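Local coordinates for cellulase (Uncultured bacterium, PDB 6XSO), which probably cleaves internal beta-1,4-glycosidic bonds of cellulose and, as a broad-specificity family GH5 endoglucanase, of other plant polysaccharides such as xylan, at residues S252-P257 against I264-H269. Residues are numbered along the deposited sequence; the frame is centred on the assembly and turned at random.
Sequences SKLVIP and IAVQVH
Val266 takes a methyl from each of two residues in the loop that leads from helix 249-252 down to strand 264-270. Ile256 sends its CB from the loop toward the strand, where the chain splits. One branch, the methyl CG2, is directed at Ile264 and comes no closer than 4.3 Å to that residue's own CG2. The other goes through CG1, which lies anti to the carbonyl carbon (chi1 -58°), and ends in CD1, 3.7 Å from Val266 CG2 where the two side chains cross at a slant. Leu254 meets the same valine differently, tip to tip: with CG anti to the backbone N (chi1 -178°), its CD2 sits over the fork, 3.8 Å from Val266 CG1 and 3.9 Å from Val266 CG2. Phe297 of helix 279-298 touches both Leu254 and Val266, while Ile206 of helix 196-219 also packs on Leu254, so the loop fills in between two outer helices and the sixth strand of a TIM barrel. Ala265 and Gln267 point the other way; inside the barrel, His269 NE2 donates to Gln267 OE1 (2.8 Å), and His269 ND1 is hydrogen-bonded to Glu175. Only methyls meet across the contact, so against the strand the fit rests on shape and exclusion of water, while the loop's polar grip is on Asn207 of helix 196-219, which bonds Val255 N and Lys253 O.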
ATOM      1  N   SER A 252     -16.711   5.313   5.767  1.00 20.73           N
ATOM      2  CA  SER A 252     -18.119   4.999   5.612  1.00 19.98           C
ATOM      3  C   SER A 252     -18.605   5.172   4.190  1.00 22.60           C
ATOM      4  O   SER A 252     -19.639   4.599   3.835  1.00 23.49           O
ATOM      5  CB  SER A 252     -18.965   5.886   6.519  1.00 22.54           C
ATOM      6  OG  SER A 252     -18.958   7.232   6.068  1.00 23.82           O
ATOM      7  N   LYS A 253     -17.897   5.955   3.377  1.00 21.71           N
ATOM      8  CA  LYS A 253     -18.308   6.224   2.006  1.00 22.75           C
ATOM      9  C   LYS A 253     -17.598   5.343   0.986  1.00 20.42           C
ATOM     10  O   LYS A 253     -17.802   5.521  -0.223  1.00 23.51           O
ATOM     11  CB  LYS A 253     -18.084   7.706   1.675  1.00 22.31           C
ATOM     12  CG  LYS A 253     -18.795   8.692   2.583  1.00 26.08           C
ATOM     13  CD  LYS A 253     -20.262   8.720   2.371  1.00 33.58           C
ATOM     14  CE  LYS A 253     -20.880   9.790   3.265  1.00 39.27           C
ATOM     15  NZ  LYS A 253     -22.348   9.644   3.305  1.00 55.25           N
ATOM     16  N   LEU A 254     -16.778   4.399   1.436  1.00 19.91           N
ATOM     17  CA  LEU A 254     -16.161   3.429   0.542  1.00 20.09           C
ATOM     18  C   LEU A 254     -17.166   2.329   0.237  1.00 23.40           C
ATOM     19  O   LEU A 254     -17.824   1.809   1.144  1.00 25.08           O
ATOM     20  CB  LEU A 254     -14.921   2.825   1.214  1.00 22.05           C
ATOM     21  CG  LEU A 254     -14.149   1.824   0.371  1.00 20.60           C
ATOM     22  CD1 LEU A 254     -13.597   2.462  -0.906  1.00 21.71           C
ATOM     23  CD2 LEU A 254     -13.004   1.192   1.128  1.00 19.89           C
ATOM     24  N   VAL A 255     -17.309   1.995  -1.043  1.00 22.50           N
ATOM     25  CA  VAL A 255     -18.196   0.933  -1.489  1.00 21.10           C
ATOM     26  C   VAL A 255     -17.331  -0.205  -2.010  1.00 23.71           C
ATOM     27  O   VAL A 255     -16.495  -0.007  -2.909  1.00 23.76           O
ATOM     28  CB  VAL A 255     -19.183   1.426  -2.558  1.00 22.84           C
ATOM     29  CG1 VAL A 255     -19.884   0.226  -3.196  1.00 25.91           C
ATOM     30  CG2 VAL A 255     -20.187   2.404  -1.971  1.00 22.70           C
ATOM     31  N   ILE A 256     -17.500  -1.381  -1.416  1.00 24.09           N
ATOM     32  CA  ILE A 256     -16.801  -2.572  -1.900  1.00 27.27           C
ATOM     33  C   ILE A 256     -17.390  -2.971  -3.248  1.00 25.10           C
ATOM     34  O   ILE A 256     -18.616  -3.130  -3.357  1.00 25.02           O
ATOM     35  CB  ILE A 256     -16.948  -3.714  -0.892  1.00 25.94           C
ATOM     36  CG1 ILE A 256     -16.397  -3.330   0.486  1.00 25.13           C
ATOM     37  CG2 ILE A 256     -16.252  -4.956  -1.439  1.00 26.19           C
ATOM     38  CD1 ILE A 256     -14.947  -2.918   0.490  1.00 28.42           C
ATOM     39  N   PRO A 257     -16.580  -3.163  -4.291  1.00 23.83           N
ATOM     40  CA  PRO A 257     -17.157  -3.444  -5.608  1.00 26.69           C
ATOM     41  C   PRO A 257     -18.037  -4.680  -5.626  1.00 26.36           C
ATOM     42  O   PRO A 257     -17.800  -5.664  -4.918  1.00 26.47           O
ATOM     43  CB  PRO A 257     -15.930  -3.622  -6.504  1.00 25.78           C
ATOM     44  CG  PRO A 257     -14.916  -2.730  -5.896  1.00 23.44           C
ATOM     45  CD  PRO A 257     -15.147  -2.829  -4.390  1.00 23.04           C
ATOM     46  N   ILE A 264     -11.051  -9.881  -1.179  1.00 22.11           N
ATOM     47  CA  ILE A 264     -10.938  -8.425  -1.169  1.00 23.05           C
ATOM     48  C   ILE A 264     -10.544  -7.950   0.228  1.00 20.40           C
ATOM     49  O   ILE A 264     -11.035  -8.464   1.240  1.00 21.77           O
ATOM     50  CB  ILE A 264     -12.265  -7.789  -1.641  1.00 25.74           C
ATOM     51  CG1 ILE A 264     -12.096  -6.288  -1.854  1.00 26.86           C
ATOM     52  CG2 ILE A 264     -13.395  -8.047  -0.628  1.00 27.10           C
ATOM     53  CD1 ILE A 264     -11.179  -5.945  -2.983  1.00 30.23           C
ATOM     54  N   ALA A 265      -9.640  -6.973   0.267  1.00 21.75           N
ATOM     55  CA  ALA A 265      -9.226  -6.319   1.493  1.00 20.70           C
ATOM     56  C   ALA A 265      -9.238  -4.812   1.285  1.00 22.52           C
ATOM     57  O   ALA A 265      -9.183  -4.321   0.153  1.00 21.20           O
ATOM     58  CB  ALA A 265      -7.814  -6.746   1.900  1.00 20.53           C
ATOM     59  N   VAL A 266      -9.319  -4.071   2.395  1.00 20.17           N
ATOM     60  CA  VAL A 266      -9.296  -2.610   2.382  1.00 18.75           C
ATOM     61  C   VAL A 266      -8.005  -2.142   3.032  1.00 19.31           C
ATOM     62  O   VAL A 266      -7.576  -2.694   4.054  1.00 20.43           O
ATOM     63  CB  VAL A 266     -10.526  -2.014   3.094  1.00 20.03           C
ATOM     64  CG1 VAL A 266     -10.384  -0.496   3.328  1.00 22.17           C
ATOM     65  CG2 VAL A 266     -11.784  -2.327   2.286  1.00 21.67           C
ATOM     66  N   GLN A 267      -7.390  -1.118   2.448  1.00 18.48           N
ATOM     67  CA  GLN A 267      -6.138  -0.592   2.972  1.00 17.21           C
ATOM     68  C   GLN A 267      -6.242   0.880   3.347  1.00 18.88           C
ATOM     69  O   GLN A 267      -6.834   1.691   2.626  1.00 19.40           O
ATOM     70  CB  GLN A 267      -4.978  -0.799   1.963  1.00 18.75           C
ATOM     71  CG  GLN A 267      -3.705  -0.013   2.317  1.00 19.43           C
ATOM     72  CD  GLN A 267      -2.507  -0.264   1.413  1.00 18.91           C
ATOM     73  OE1 GLN A 267      -1.504   0.434   1.516  1.00 19.13           O
ATOM     74  NE2 GLN A 267      -2.595  -1.269   0.555  1.00 20.16           N
ATOM     75  N   VAL A 268      -5.630   1.195   4.491  1.00 17.04           N
ATOM     76  CA  VAL A 268      -5.417   2.544   4.975  1.00 17.85           C
ATOM     77  C   VAL A 268      -3.950   2.667   5.378  1.00 16.31           C
ATOM     78  O   VAL A 268      -3.229   1.674   5.494  1.00 18.47           O
ATOM     79  CB  VAL A 268      -6.309   2.858   6.181  1.00 19.47           C
ATOM     80  CG1 VAL A 268      -7.781   2.620   5.838  1.00 18.35           C
ATOM     81  CG2 VAL A 268      -5.903   2.015   7.401  1.00 20.18           C
ATOM     82  N   HIS A 269      -3.518   3.914   5.580  1.00 18.04           N
ATOM     83  CA  HIS A 269      -2.188   4.214   6.108  1.00 19.08           C
ATOM     84  C   HIS A 269      -2.343   4.918   7.447  1.00 16.93           C
ATOM     85  O   HIS A 269      -3.395   5.488   7.748  1.00 19.11           O
ATOM     86  CB  HIS A 269      -1.413   5.096   5.132  1.00 18.73           C
ATOM     87  CG  HIS A 269      -1.192   4.444   3.802  1.00 17.66           C
ATOM     88  ND1 HIS A 269      -0.801   5.140   2.677  1.00 18.16           N
ATOM     89  CD2 HIS A 269      -1.325   3.154   3.420  1.00 18.09           C
ATOM     90  CE1 HIS A 269      -0.695   4.302   1.659  1.00 17.81           C
ATOM     91  NE2 HIS A 269      -1.037   3.097   2.076  1.00 18.13           N
TER